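Local coordinates for protein polysaccharide Lyase Family 6 (Bacteroides cellulosilyticus, PDB 6QPS) that probably cleaves the mannuronic acid-rich chains of alginate by beta-elimination, as a calcium-binding polysaccharide lyase of family 6, at residues Phe282-Ile296 with Asn305-Arg318. Residues are numbered along the deposited sequence; the frame is centred on the assembly and turned at random.
Sequences FIGHNLRGTAGIRII and NYIKDVRSFGLLVR
The Phe-313 ring receives Ala-291 and Arg-294 from the neighbouring coil, where two successive coils of a right-handed parallel beta-helix stack in register. From CB, the Phe-313 side chain takes chi1 56°, setting CG between the backbone N and the carbonyl carbon, which carries the ring back over the preceding coil. CD1 and CE1 approach the carbonyl of Ile-293, CE1 lying 3.6 Å from Ile-293 O. CD2, CE2 and CZ face Ala-291 CB, a methyl small enough to lie over one face, 3.8 Å from the centroid in a CH-pi contact. CZ also meets Arg-294 CB at 3.8 Å; the guanidinium, turned 80° from the ring, presents an edge. Leu-316 CB, from the same strand, sits over the opposite face, toward its rim. A leucine in place of Phe-313 would probably leave the Ala-291 methyl without its flat partner and the aliphatic part of Arg-294 less firmly held.

The backbones are joined ladder-fashion, Ile-293 O accepting from Leu-316 N at 3.0 Å. Branched aliphatics suit the buried interior: Ile-293 CD1 meets Ile-307 CD1 at 4.1 Å. Strand 291-295 lies between strands 266-271 and 313-318, Arg-294 nearing calcium ligand Glu-244, while helix 433-445 packs against Ile-283 and Tyr-306.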
loop_
_atom_site.group_PDB
_atom_site.type_symbol
_atom_site.label_atom_id
_atom_site.label_comp_id
_atom_site.label_asym_id
_atom_site.label_seq_id
_atom_site.Cartn_x
_atom_site.Cartn_y
_atom_site.Cartn_z
ATOM N N PHE A 282 -6.568 10.502 -5.110
ATOM C CA PHE A 282 -7.682 9.602 -4.820
ATOM C C PHE A 282 -8.858 10.017 -5.692
ATOM O O PHE A 282 -9.319 11.157 -5.614
ATOM C CB PHE A 282 -8.094 9.628 -3.344
ATOM C CG PHE A 282 -6.991 9.308 -2.350
ATOM C CD1 PHE A 282 -5.968 10.209 -2.097
ATOM C CD2 PHE A 282 -7.057 8.145 -1.595
ATOM C CE1 PHE A 282 -4.993 9.931 -1.142
ATOM C CE2 PHE A 282 -6.088 7.851 -0.651
ATOM C CZ PHE A 282 -5.054 8.748 -0.424
ATOM N N ILE A 283 -9.351 9.087 -6.519
ATOM C CA ILE A 283 -10.487 9.319 -7.417
ATOM C C ILE A 283 -11.579 8.324 -7.018
ATOM O O ILE A 283 -11.552 7.168 -7.440
ATOM C CB ILE A 283 -10.082 9.149 -8.887
ATOM C CG1 ILE A 283 -8.911 10.080 -9.251
ATOM C CG2 ILE A 283 -11.292 9.345 -9.827
ATOM C CD1 ILE A 283 -9.215 11.559 -9.267
ATOM N N GLY A 284 -12.534 8.748 -6.195
ATOM C CA GLY A 284 -13.457 7.787 -5.613
ATOM C C GLY A 284 -14.719 7.519 -6.414
ATOM O O GLY A 284 -15.378 6.506 -6.193
ATOM N N HIS A 285 -15.098 8.424 -7.316
ATOM C CA HIS A 285 -16.351 8.299 -8.073
ATOM C C HIS A 285 -17.565 8.127 -7.155
ATOM O O HIS A 285 -18.597 7.550 -7.555
ATOM C CB HIS A 285 -16.301 7.191 -9.144
ATOM C CG HIS A 285 -15.541 7.593 -10.373
ATOM N ND1 HIS A 285 -14.960 6.676 -11.223
ATOM C CD2 HIS A 285 -15.282 8.813 -10.902
ATOM C CE1 HIS A 285 -14.345 7.319 -12.202
ATOM N NE2 HIS A 285 -14.555 8.614 -12.049
ATOM N N ASN A 286 -17.460 8.657 -5.935
ATOM C CA ASN A 286 -18.561 8.635 -4.956
ATOM C C ASN A 286 -19.017 7.219 -4.604
ATOM O O ASN A 286 -20.158 7.009 -4.184
ATOM C CB ASN A 286 -19.763 9.477 -5.411
ATOM C CG ASN A 286 -19.435 10.955 -5.496
ATOM O OD1 ASN A 286 -18.914 11.535 -4.546
ATOM N ND2 ASN A 286 -19.695 11.561 -6.647
ATOM N N LEU A 287 -18.137 6.241 -4.719
ATOM C CA LEU A 287 -18.504 4.850 -4.459
ATOM C C LEU A 287 -18.410 4.492 -2.977
ATOM O O LEU A 287 -17.652 5.086 -2.208
ATOM C CB LEU A 287 -17.616 3.913 -5.279
ATOM C CG LEU A 287 -17.747 4.022 -6.800
ATOM C CD1 LEU A 287 -16.819 3.003 -7.444
ATOM C CD2 LEU A 287 -19.202 3.819 -7.266
ATOM N N ARG A 288 -19.225 3.504 -2.589
ATOM C CA ARG A 288 -19.325 3.028 -1.217
ATOM C C ARG A 288 -17.948 2.760 -0.639
ATOM O O ARG A 288 -17.118 2.091 -1.254
ATOM C CB ARG A 288 -20.124 1.725 -1.235
ATOM C CG ARG A 288 -20.450 1.169 0.132
ATOM C CD ARG A 288 -21.077 -0.218 0.010
ATOM N NE ARG A 288 -22.343 -0.183 -0.697
ATOM C CZ ARG A 288 -23.003 -1.263 -1.069
ATOM N NH1 ARG A 288 -22.496 -2.464 -0.803
ATOM N NH2 ARG A 288 -24.148 -1.129 -1.706
ATOM N N GLY A 289 -17.690 3.300 0.554
ATOM C CA GLY A 289 -16.487 2.967 1.305
ATOM C C GLY A 289 -15.201 3.654 0.868
ATOM O O GLY A 289 -14.171 3.486 1.543
ATOM N N THR A 290 -15.207 4.407 -0.231
ATOM C CA THR A 290 -14.004 5.101 -0.680
ATOM C C THR A 290 -13.562 6.115 0.374
ATOM O O THR A 290 -14.398 6.763 1.033
ATOM C CB THR A 290 -14.231 5.799 -2.038
ATOM O OG1 THR A 290 -15.392 6.638 -1.991
ATOM C CG2 THR A 290 -14.378 4.760 -3.177
ATOM N N ALA A 291 -12.244 6.238 0.555
ATOM C CA ALA A 291 -11.709 7.109 1.595
ATOM C C ALA A 291 -10.372 7.694 1.163
ATOM O O ALA A 291 -9.716 7.212 0.234
ATOM C CB ALA A 291 -11.554 6.353 2.920
ATOM N N GLY A 292 -9.951 8.728 1.897
ATOM C CA GLY A 292 -8.664 9.377 1.689
ATOM C C GLY A 292 -7.633 8.965 2.733
ATOM O O GLY A 292 -7.214 7.796 2.740
ATOM N N ILE A 293 -7.245 9.871 3.641
ATOM C CA ILE A 293 -6.101 9.679 4.539
ATOM C C ILE A 293 -6.596 9.682 5.972
ATOM O O ILE A 293 -7.303 10.607 6.390
ATOM C CB ILE A 293 -5.016 10.754 4.327
ATOM C CG1 ILE A 293 -4.452 10.643 2.919
ATOM C CG2 ILE A 293 -3.894 10.608 5.346
ATOM C CD1 ILE A 293 -3.603 11.833 2.449
ATOM N N ARG A 294 -6.240 8.645 6.721
ATOM C CA ARG A 294 -6.585 8.521 8.136
ATOM C C ARG A 294 -5.330 8.682 8.984
ATOM O O ARG A 294 -4.344 7.953 8.782
ATOM C CB ARG A 294 -7.253 7.173 8.418
ATOM C CG ARG A 294 -7.728 6.942 9.837
ATOM C CD ARG A 294 -9.031 6.146 9.875
ATOM N NE ARG A 294 -8.966 4.813 9.291
ATOM C CZ ARG A 294 -8.807 3.686 9.991
ATOM N NH1 ARG A 294 -8.663 3.732 11.303
ATOM N NH2 ARG A 294 -8.805 2.506 9.375
ATOM N N ILE A 295 -5.375 9.615 9.938
ATOM C CA ILE A 295 -4.232 10.002 10.768
ATOM C C ILE A 295 -4.458 9.591 12.228
ATOM O O ILE A 295 -5.416 10.050 12.871
ATOM C CB ILE A 295 -3.975 11.513 10.665
ATOM C CG1 ILE A 295 -3.653 11.918 9.233
ATOM C CG2 ILE A 295 -2.873 11.918 11.649
ATOM C CD1 ILE A 295 -2.388 11.295 8.673
ATOM N N ILE A 296 -3.569 8.708 12.713
ATOM C CA ILE A 296 -3.353 8.306 14.102
ATOM C C ILE A 296 -1.834 8.460 14.288
ATOM O O ILE A 296 -1.081 8.538 13.312
ATOM C CB ILE A 296 -3.827 6.838 14.319
ATOM C CG1 ILE A 296 -5.304 6.701 13.919
ATOM C CG2 ILE A 296 -3.620 6.321 15.748
ATOM C CD1 ILE A 296 -5.662 5.313 13.459
ATOM N N ASN A 305 -1.480 16.171 -1.493
ATOM C CA ASN A 305 -2.396 15.096 -1.841
ATOM C C ASN A 305 -3.706 15.673 -2.351
ATOM O O ASN A 305 -4.135 16.743 -1.930
ATOM C CB ASN A 305 -2.627 14.189 -0.635
ATOM C CG ASN A 305 -1.319 13.606 -0.101
ATOM O OD1 ASN A 305 -0.803 12.632 -0.628
ATOM N ND2 ASN A 305 -0.768 14.232 0.950
ATOM N N TYR A 306 -4.328 14.952 -3.287
ATOM C CA TYR A 306 -5.547 15.394 -3.972
ATOM C C TYR A 306 -6.587 14.294 -3.798
ATOM O O TYR A 306 -6.410 13.188 -4.321
ATOM C CB TYR A 306 -5.229 15.639 -5.453
ATOM C CG TYR A 306 -6.290 16.381 -6.253
ATOM C CD1 TYR A 306 -7.469 15.757 -6.639
ATOM C CD2 TYR A 306 -6.099 17.710 -6.650
ATOM C CE1 TYR A 306 -8.428 16.420 -7.392
ATOM C CE2 TYR A 306 -7.045 18.371 -7.409
ATOM C CZ TYR A 306 -8.210 17.725 -7.769
ATOM O OH TYR A 306 -9.150 18.415 -8.521
ATOM N N ILE A 307 -7.649 14.592 -3.040
ATOM C CA ILE A 307 -8.669 13.612 -2.643
ATOM C C ILE A 307 -10.001 14.066 -3.219
ATOM O O ILE A 307 -10.470 15.165 -2.893
ATOM C CB ILE A 307 -8.756 13.496 -1.114
ATOM C CG1 ILE A 307 -7.421 12.987 -0.591
ATOM C CG2 ILE A 307 -9.848 12.565 -0.711
ATOM C CD1 ILE A 307 -7.099 13.303 0.844
ATOM N N LYS A 308 -10.585 13.249 -4.098
ATOM C CA LYS A 308 -11.803 13.595 -4.827
ATOM C C LYS A 308 -12.903 12.545 -4.687
ATOM O O LYS A 308 -12.688 11.362 -4.958
ATOM C CB LYS A 308 -11.476 13.792 -6.329
ATOM C CG LYS A 308 -12.656 14.194 -7.202
ATOM C CD LYS A 308 -12.329 14.209 -8.698
ATOM C CE LYS A 308 -13.441 14.863 -9.494
ATOM N NZ LYS A 308 -13.247 14.669 -10.964
ATOM N N ASP A 309 -14.120 13.019 -4.384
ATOM C CA ASP A 309 -15.338 12.214 -4.449
ATOM C C ASP A 309 -15.215 10.907 -3.665
ATOM O O ASP A 309 -15.642 9.850 -4.139
ATOM C CB ASP A 309 -15.730 11.892 -5.896
ATOM C CG ASP A 309 -16.115 13.112 -6.716
ATOM O OD1 ASP A 309 -16.496 14.171 -6.145
ATOM O OD2 ASP A 309 -16.055 12.998 -7.968
ATOM N N VAL A 310 -14.638 10.961 -2.459
ATOM C CA VAL A 310 -14.627 9.791 -1.574
ATOM C C VAL A 310 -15.757 9.947 -0.564
ATOM O O VAL A 310 -16.040 11.058 -0.110
ATOM C CB VAL A 310 -13.270 9.560 -0.878
ATOM C CG1 VAL A 310 -12.192 9.304 -1.927
ATOM C CG2 VAL A 310 -12.867 10.722 0.019
ATOM N N ARG A 311 -16.393 8.839 -0.187
ATOM C CA ARG A 311 -17.637 8.928 0.567
ATOM C C ARG A 311 -17.537 8.601 2.050
ATOM O O ARG A 311 -18.441 8.992 2.802
ATOM C CB ARG A 311 -18.718 8.066 -0.088
ATOM C CG ARG A 311 -19.189 8.670 -1.409
ATOM C CD ARG A 311 -20.236 9.784 -1.249
ATOM N NE ARG A 311 -19.817 10.888 -0.382
ATOM C CZ ARG A 311 -18.997 11.879 -0.741
ATOM N NH1 ARG A 311 -18.478 11.942 -1.956
ATOM N NH2 ARG A 311 -18.680 12.818 0.134
ATOM N N SER A 312 -16.477 7.933 2.500
ATOM C CA SER A 312 -16.340 7.637 3.922
ATOM C C SER A 312 -15.727 8.789 4.710
ATOM O O SER A 312 -16.323 9.267 5.678
ATOM C CB SER A 312 -15.540 6.348 4.113
ATOM O OG SER A 312 -15.300 6.099 5.489
ATOM N N PHE A 313 -14.514 9.191 4.362
ATOM C CA PHE A 313 -13.864 10.378 4.919
ATOM C C PHE A 313 -12.828 10.815 3.892
ATOM O O PHE A 313 -12.256 9.977 3.190
ATOM C CB PHE A 313 -13.190 10.177 6.304
ATOM C CG PHE A 313 -12.173 9.081 6.317
ATOM C CD1 PHE A 313 -10.874 9.303 5.925
ATOM C CD2 PHE A 313 -12.535 7.797 6.700
ATOM C CE1 PHE A 313 -9.983 8.264 5.892
ATOM C CE2 PHE A 313 -11.629 6.771 6.680
ATOM C CZ PHE A 313 -10.361 7.006 6.256
ATOM N N GLY A 314 -12.568 12.117 3.823
ATOM C CA GLY A 314 -11.470 12.643 3.023
ATOM C C GLY A 314 -10.199 12.698 3.850
ATOM O O GLY A 314 -9.147 12.191 3.444
ATOM N N LEU A 315 -10.305 13.306 5.031
ATOM C CA LEU A 315 -9.262 13.324 6.054
ATOM C C LEU A 315 -9.925 12.974 7.372
ATOM O O LEU A 315 -10.939 13.578 7.723
ATOM C CB LEU A 315 -8.634 14.715 6.200
ATOM C CG LEU A 315 -7.587 14.814 7.316
ATOM C CD1 LEU A 315 -6.309 14.059 7.025
ATOM C CD2 LEU A 315 -7.299 16.304 7.586
ATOM N N LEU A 316 -9.349 12.041 8.124
ATOM C CA LEU A 316 -9.795 11.744 9.478
ATOM C C LEU A 316 -8.609 11.887 10.422
ATOM O O LEU A 316 -7.555 11.285 10.181
ATOM C CB LEU A 316 -10.395 10.338 9.551
ATOM C CG LEU A 316 -11.164 9.980 10.829
ATOM C CD1 LEU A 316 -12.224 8.910 10.539
ATOM C CD2 LEU A 316 -10.226 9.525 11.938
ATOM N N VAL A 317 -8.776 12.698 11.473
ATOM C CA VAL A 317 -7.761 12.872 12.518
ATOM C C VAL A 317 -8.372 12.378 13.832
ATOM O O VAL A 317 -9.323 12.972 14.349
ATOM C CB VAL A 317 -7.262 14.319 12.625
ATOM C CG1 VAL A 317 -6.176 14.423 13.715
ATOM C CG2 VAL A 317 -6.713 14.808 11.284
ATOM N N ARG A 318 -7.831 11.288 14.370
ATOM C CA ARG A 318 -8.469 10.550 15.451
ATOM C C ARG A 318 -7.927 10.961 16.819
ATOM O O ARG A 318 -6.759 11.344 16.955
ATOM C CB ARG A 318 -8.202 9.059 15.261
ATOM C CG ARG A 318 -9.196 8.136 15.981
ATOM C CD ARG A 318 -8.683 6.701 16.085
ATOM N NE ARG A 318 -9.666 5.757 16.654
ATOM C CZ ARG A 318 -9.881 5.567 17.949
ATOM N NH1 ARG A 318 -9.200 6.253 18.858
ATOM N NH2 ARG A 318 -10.794 4.689 18.339
HETATM O O HOH W 1 -14.212 10.960 -8.667
HETATM O O HOH W 2 -19.588 14.478 -7.330
#